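Putative endonuclease/exonuclease/phosphatase family protein (Bacteroides vulgatus ATCC 8482, PDB 3G6S) is probably a phosphoester-cleaving nuclease of the DNase I-like endonuclease/exonuclease/phosphatase family, though its actual substrate is not established. Local coordinates at residues R5-N10 and D40-Q45; A57-Y62 and P80-K85. All blocks are in the same frame, centred on the assembly; numbering follows the deposited sequence.

Contact 1: R5-N10 and D40-Q45; sequences RWATFN and DIVGMQ
Trp6 and Ile41 lie side by side on one face of two parallel strands, 5-10 and 41-45. From CB outward, Ile41 follows the indole. Ile41 CB stands beneath the ring fusion, 4.2 Å from Trp6 CE2. Ile41 CG2, anti to the backbone N, sits over one indole face, toward its rim, 3.7 Å from Trp6 CE2. Ile41 CG1 is anti to the carbonyl carbon (chi1 -65°). It places Ile41 CD1 over the six-membered ring of Trp6, 4.0 Å from the centroid, a CH-pi contact. Trp6 also touches Val168 and Thr170 of the facing sheet. Ala7, Val42, Phe9 and Met44 point to the other face, where selenomethionine CE of Met44 meets the edge of the Phe9 ring.

The backbones pair in parallel register. Gly43 N donates to Ala7 O at 2.8 Å, and Phe9 N to Gly43 O at 2.9 Å. At the start, Arg5 N donates almost straight (176°) to the anti lone pair of Asp40 OD2, 2.8 Å away; OD1 of Asp40 pairs with Lys87. Near the other end, Gln45 bends at chi2 (75°) and turns its amide to the neighbouring strand. Gln45 NE2 donates to Thr8 OG1 at 3.2 Å, tilted from the amide plane. A water donates to Gln45 OE1 and accepts from Thr8 OG1.

Helix 27-36 connects strands 2-10 and 41-45 in a beta-alpha-beta unit. Outside residues hold the Asn10 amide: OD1 accepts from Arg12 N, and ND2 bonds Glu46 and Asp172. Polar groups thus close both ends, with apolar Trp6, Ile41, Ala7 and Val42 between; the Gln45 amide, Thr8 hydroxyl and water satisfy one another.

Contact 2: A57-Y62 and P80-K85; sequences AGLPEY and PLFYRK
The Tyr62 ring carries Arg84 CD over one face, 3.8 Å from the ring centroid and slightly off its normal. At its edge, in plane, lies the backbone N of Tyr83. The Phe82 ring meets Tyr62 CB at its edge, while Leu59 CD1 reaches Phe82 CD2 at 4.1 Å. Leu59 and Phe82 cross at about a right angle. Arg84 bends at chi2 (-69°) and chi3 (-60°), which lays CD over the Tyr62 ring. Its guanidinium is turned 49° from that ring. Arg84 NH2 makes a long salt bridge, 3.5 Å, to Glu61 OE2, and also pairs with Asp86.

Residues 59-62 form a type I beta turn after helix 49-58, and lead the chain into strand 62-65. This strand lies at the edge of the seven-stranded sheet, antiparallel to 81-84. Tyr62 N closes the turn on Leu59 O at 2.9 Å. Across the contact, Lys85 N donates to Glu61 O at 3.1 Å. The methylene chain of Lys85 lies along the turn, with Lys85 CD 3.2 Å from Tyr62 O. Beneath, Leu59 and Tyr62 rest on Ile34 of helix 27-36, and the Tyr62 hydroxyl is hydrogen-bonded to the carbonyl of Leu39.

Contact 1 closes along the chain before contact 2 opens, and their centres are about 11 Å apart. Both reach the same seven-stranded sheet, contact 2 through strand 81-84 and the start of 62-65. Contact 1 lies near the centre of the chain, contact 2 toward the sheet's outer margin. Strand 81-84 runs antiparallel beside 41-45, with probable hydrogen bonds from Phe82 N to Val42 O (2.8 Å) and from Met44 N to Pro80 O (3.0 Å). Leu81 packs on Gly43. Helix 49-58 follows strand 41-45 and brings the chain to the turn of contact 2. Strand 62-65 forms the edge, and the later strand 81-84 is inserted between it and 41-45, within one half of the two-sheet DNase I-like fold.

Contact 1: R5-N10 and D40-Q45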
loop_
_atom_site.group_PDB
_atom_site.type_symbol
_atom_site.label_atom_id
_atom_site.label_comp_id
_atom_site.label_asym_id
_atom_site.label_seq_id
_atom_site.Cartn_x
_atom_site.Cartn_y
_atom_site.Cartn_z
ATOM N N ARG A 5 9.241 3.462 9.666
ATOM C CA ARG A 5 8.004 2.781 9.995
ATOM C C ARG A 5 7.092 2.879 8.771
ATOM O O ARG A 5 6.573 3.942 8.446
ATOM C CB ARG A 5 7.349 3.427 11.204
ATOM C CG ARG A 5 6.044 2.779 11.576
ATOM C CD ARG A 5 5.633 3.190 12.969
ATOM N NE ARG A 5 6.608 2.729 13.942
ATOM C CZ ARG A 5 6.627 3.103 15.214
ATOM N NH1 ARG A 5 5.716 3.954 15.668
ATOM N NH2 ARG A 5 7.555 2.623 16.034
ATOM N N TRP A 6 6.920 1.752 8.100
ATOM C CA TRP A 6 6.126 1.661 6.889
ATOM C C TRP A 6 4.705 1.187 7.181
ATOM O O TRP A 6 4.454 0.555 8.210
ATOM C CB TRP A 6 6.814 0.672 5.954
ATOM C CG TRP A 6 6.795 1.049 4.505
ATOM C CD1 TRP A 6 5.739 0.966 3.637
ATOM C CD2 TRP A 6 7.908 1.506 3.740
ATOM N NE1 TRP A 6 6.132 1.346 2.375
ATOM C CE2 TRP A 6 7.458 1.699 2.413
ATOM C CE3 TRP A 6 9.244 1.797 4.049
ATOM C CZ2 TRP A 6 8.304 2.141 1.391
ATOM C CZ3 TRP A 6 10.083 2.235 3.037
ATOM C CH2 TRP A 6 9.604 2.416 1.723
ATOM N N ALA A 7 3.778 1.483 6.274
ATOM C CA ALA A 7 2.395 1.047 6.451
ATOM C C ALA A 7 1.591 1.018 5.157
ATOM O O ALA A 7 1.720 1.900 4.309
ATOM C CB ALA A 7 1.693 1.939 7.472
ATOM N N THR A 8 0.771 -0.018 5.007
ATOM C CA THR A 8 -0.104 -0.150 3.850
ATOM C C THR A 8 -1.522 -0.095 4.407
ATOM O O THR A 8 -1.828 -0.762 5.400
ATOM C CB THR A 8 0.105 -1.488 3.094
ATOM O OG1 THR A 8 -0.805 -1.554 1.986
ATOM C CG2 THR A 8 -0.142 -2.687 4.013
ATOM N N PHE A 9 -2.389 0.691 3.775
ATOM C CA PHE A 9 -3.744 0.831 4.275
ATOM C C PHE A 9 -4.797 1.210 3.232
ATOM O O PHE A 9 -4.667 2.209 2.522
ATOM C CB PHE A 9 -3.724 1.863 5.404
ATOM C CG PHE A 9 -5.043 2.058 6.074
ATOM C CD1 PHE A 9 -5.851 0.967 6.373
ATOM C CD2 PHE A 9 -5.464 3.331 6.442
ATOM C CE1 PHE A 9 -7.068 1.137 7.029
ATOM C CE2 PHE A 9 -6.681 3.519 7.101
ATOM C CZ PHE A 9 -7.487 2.421 7.399
ATOM N N ASN A 10 -5.837 0.388 3.139
ATOM C CA ASN A 10 -6.950 0.626 2.219
ATOM C C ASN A 10 -7.937 1.446 3.052
ATOM O O ASN A 10 -8.429 0.977 4.076
ATOM C CB ASN A 10 -7.598 -0.708 1.805
ATOM C CG ASN A 10 -8.684 -0.534 0.735
ATOM O OD1 ASN A 10 -9.437 0.444 0.738
ATOM N ND2 ASN A 10 -8.781 -1.503 -0.165
ATOM N N ASP A 40 6.034 6.832 8.861
ATOM C CA ASP A 40 7.014 7.538 8.047
ATOM C C ASP A 40 6.599 7.521 6.588
ATOM O O ASP A 40 6.698 8.530 5.889
ATOM C CB ASP A 40 8.398 6.889 8.160
ATOM C CG ASP A 40 9.088 7.183 9.476
ATOM O OD1 ASP A 40 9.161 8.369 9.863
ATOM O OD2 ASP A 40 9.583 6.222 10.111
ATOM N N ILE A 41 6.156 6.358 6.126
ATOM C CA ILE A 41 5.731 6.187 4.742
ATOM C C ILE A 41 4.485 5.316 4.722
ATOM O O ILE A 41 4.446 4.261 5.355
ATOM C CB ILE A 41 6.831 5.534 3.896
ATOM C CG1 ILE A 41 8.020 6.481 3.818
ATOM C CG2 ILE A 41 6.307 5.233 2.506
ATOM C CD1 ILE A 41 9.224 5.870 3.138
ATOM N N VAL A 42 3.469 5.765 3.994
ATOM C CA VAL A 42 2.214 5.038 3.916
ATOM C C VAL A 42 1.731 4.878 2.482
ATOM O O VAL A 42 1.656 5.851 1.739
ATOM C CB VAL A 42 1.095 5.776 4.689
ATOM C CG1 VAL A 42 -0.141 4.892 4.776
ATOM C CG2 VAL A 42 1.574 6.177 6.060
ATOM N N GLY A 43 1.414 3.649 2.095
ATOM C CA GLY A 43 0.883 3.409 0.770
ATOM C C GLY A 43 -0.579 3.102 1.019
ATOM O O GLY A 43 -0.887 2.137 1.717
HETATM N N MSE A 44 -1.486 3.913 0.486
HETATM C CA MSE A 44 -2.913 3.694 0.710
HETATM C C MSE A 44 -3.644 3.325 -0.570
HETATM O O MSE A 44 -3.247 3.736 -1.653
HETATM C CB MSE A 44 -3.539 4.957 1.302
HETATM C CG MSE A 44 -2.886 5.409 2.591
HETATM SE SE MSE A 44 -3.491 7.164 3.200
HETATM C CE MSE A 44 -4.490 6.637 4.747
ATOM N N GLN A 45 -4.711 2.543 -0.452
ATOM C CA GLN A 45 -5.479 2.166 -1.633
ATOM C C GLN A 45 -6.907 2.718 -1.554
ATOM O O GLN A 45 -7.350 3.158 -0.489
ATOM C CB GLN A 45 -5.509 0.642 -1.790
ATOM C CG GLN A 45 -4.138 -0.040 -1.816
ATOM C CD GLN A 45 -3.500 -0.125 -0.431
ATOM O OE1 GLN A 45 -4.190 -0.364 0.558
ATOM N NE2 GLN A 45 -2.179 0.041 -0.362
HETATM O O HOH W 1 -3.402 -2.182 2.422
#

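Contact 2: A57-Y62 and P80-K85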
loop_
_atom_site.group_PDB
_atom_site.type_symbol
_atom_site.label_atom_id
_atom_site.label_comp_id
_atom_site.label_asym_id
_atom_site.label_seq_id
_atom_site.Cartn_x
_atom_site.Cartn_y
_atom_site.Cartn_z
ATOM N N ALA A 57 -4.673 17.733 3.852
ATOM C CA ALA A 57 -5.077 18.740 4.827
ATOM C C ALA A 57 -4.900 18.255 6.261
ATOM O O ALA A 57 -4.499 19.022 7.138
ATOM C CB ALA A 57 -6.519 19.140 4.589
ATOM N N GLY A 58 -5.191 16.978 6.493
ATOM C CA GLY A 58 -5.069 16.417 7.825
ATOM C C GLY A 58 -3.663 15.991 8.189
ATOM O O GLY A 58 -3.350 15.826 9.366
ATOM N N LEU A 59 -2.808 15.805 7.190
ATOM C CA LEU A 59 -1.423 15.397 7.446
ATOM C C LEU A 59 -0.490 16.472 6.883
ATOM O O LEU A 59 0.250 16.231 5.920
ATOM C CB LEU A 59 -1.136 14.044 6.772
ATOM C CG LEU A 59 -2.088 12.867 7.055
ATOM C CD1 LEU A 59 -1.741 11.710 6.137
ATOM C CD2 LEU A 59 -2.001 12.447 8.507
ATOM N N PRO A 60 -0.510 17.672 7.483
ATOM C CA PRO A 60 0.339 18.767 7.014
ATOM C C PRO A 60 1.838 18.457 6.976
ATOM O O PRO A 60 2.569 19.022 6.158
ATOM C CB PRO A 60 -0.005 19.895 7.977
ATOM C CG PRO A 60 -0.340 19.177 9.232
ATOM C CD PRO A 60 -1.204 18.045 8.729
ATOM N N GLU A 61 2.294 17.567 7.856
ATOM C CA GLU A 61 3.711 17.210 7.908
ATOM C C GLU A 61 4.117 16.174 6.875
ATOM O O GLU A 61 5.273 15.739 6.831
ATOM C CB GLU A 61 4.073 16.694 9.289
ATOM C CG GLU A 61 4.688 17.742 10.180
ATOM C CD GLU A 61 5.032 17.184 11.541
ATOM O OE1 GLU A 61 4.096 16.845 12.303
ATOM O OE2 GLU A 61 6.239 17.070 11.846
ATOM N N TYR A 62 3.164 15.798 6.034
ATOM C CA TYR A 62 3.397 14.806 5.002
ATOM C C TYR A 62 3.189 15.370 3.611
ATOM O O TYR A 62 2.942 16.560 3.427
ATOM C CB TYR A 62 2.442 13.628 5.187
ATOM C CG TYR A 62 2.680 12.798 6.420
ATOM C CD1 TYR A 62 2.409 13.306 7.689
ATOM C CD2 TYR A 62 3.158 11.486 6.312
ATOM C CE1 TYR A 62 2.606 12.535 8.827
ATOM C CE2 TYR A 62 3.357 10.695 7.440
ATOM C CZ TYR A 62 3.079 11.225 8.698
ATOM O OH TYR A 62 3.257 10.447 9.819
ATOM N N PRO A 80 -1.912 6.267 -3.724
ATOM C CA PRO A 80 -0.861 7.176 -3.265
ATOM C C PRO A 80 0.070 6.729 -2.155
ATOM O O PRO A 80 -0.197 5.771 -1.430
ATOM C CB PRO A 80 -1.654 8.407 -2.852
ATOM C CG PRO A 80 -2.836 7.779 -2.150
ATOM C CD PRO A 80 -3.184 6.566 -3.029
ATOM N N LEU A 81 1.176 7.459 -2.055
ATOM C CA LEU A 81 2.205 7.254 -1.053
ATOM C C LEU A 81 2.371 8.556 -0.276
ATOM O O LEU A 81 2.611 9.610 -0.864
ATOM C CB LEU A 81 3.538 6.897 -1.722
ATOM C CG LEU A 81 3.719 5.428 -2.110
ATOM C CD1 LEU A 81 4.877 5.301 -3.075
ATOM C CD2 LEU A 81 3.941 4.585 -0.856
ATOM N N PHE A 82 2.215 8.493 1.040
ATOM C CA PHE A 82 2.402 9.675 1.871
ATOM C C PHE A 82 3.670 9.490 2.685
ATOM O O PHE A 82 3.931 8.403 3.198
ATOM C CB PHE A 82 1.196 9.902 2.788
ATOM C CG PHE A 82 0.016 10.507 2.085
ATOM C CD1 PHE A 82 -0.751 9.749 1.210
ATOM C CD2 PHE A 82 -0.301 11.854 2.261
ATOM C CE1 PHE A 82 -1.823 10.319 0.514
ATOM C CE2 PHE A 82 -1.375 12.439 1.567
ATOM C CZ PHE A 82 -2.134 11.667 0.692
ATOM N N TYR A 83 4.461 10.548 2.788
ATOM C CA TYR A 83 5.714 10.479 3.521
ATOM C C TYR A 83 6.005 11.771 4.282
ATOM O O TYR A 83 5.432 12.830 3.985
ATOM C CB TYR A 83 6.853 10.217 2.549
ATOM C CG TYR A 83 6.995 11.289 1.497
ATOM C CD1 TYR A 83 6.182 11.297 0.356
ATOM C CD2 TYR A 83 7.937 12.313 1.649
ATOM C CE1 TYR A 83 6.314 12.306 -0.605
ATOM C CE2 TYR A 83 8.067 13.317 0.695
ATOM C CZ TYR A 83 7.260 13.308 -0.426
ATOM O OH TYR A 83 7.417 14.303 -1.373
ATOM N N ARG A 84 6.902 11.676 5.262
ATOM C CA ARG A 84 7.312 12.832 6.060
ATOM C C ARG A 84 8.163 13.777 5.199
ATOM O O ARG A 84 9.266 13.420 4.793
ATOM C CB ARG A 84 8.131 12.365 7.265
ATOM C CG ARG A 84 7.342 11.570 8.275
ATOM C CD ARG A 84 6.341 12.453 8.983
ATOM N NE ARG A 84 7.005 13.538 9.688
ATOM C CZ ARG A 84 7.840 13.359 10.703
ATOM N NH1 ARG A 84 8.107 12.130 11.132
ATOM N NH2 ARG A 84 8.420 14.407 11.277
ATOM N N LYS A 85 7.650 14.976 4.931
ATOM C CA LYS A 85 8.353 15.972 4.112
ATOM C C LYS A 85 9.772 16.241 4.603
ATOM O O LYS A 85 10.706 16.332 3.808
ATOM C CB LYS A 85 7.590 17.299 4.118
ATOM C CG LYS A 85 6.094 17.154 3.935
ATOM C CD LYS A 85 5.344 18.460 4.181
ATOM C CE LYS A 85 5.465 19.417 3.007
ATOM N NZ LYS A 85 4.534 20.574 3.140
#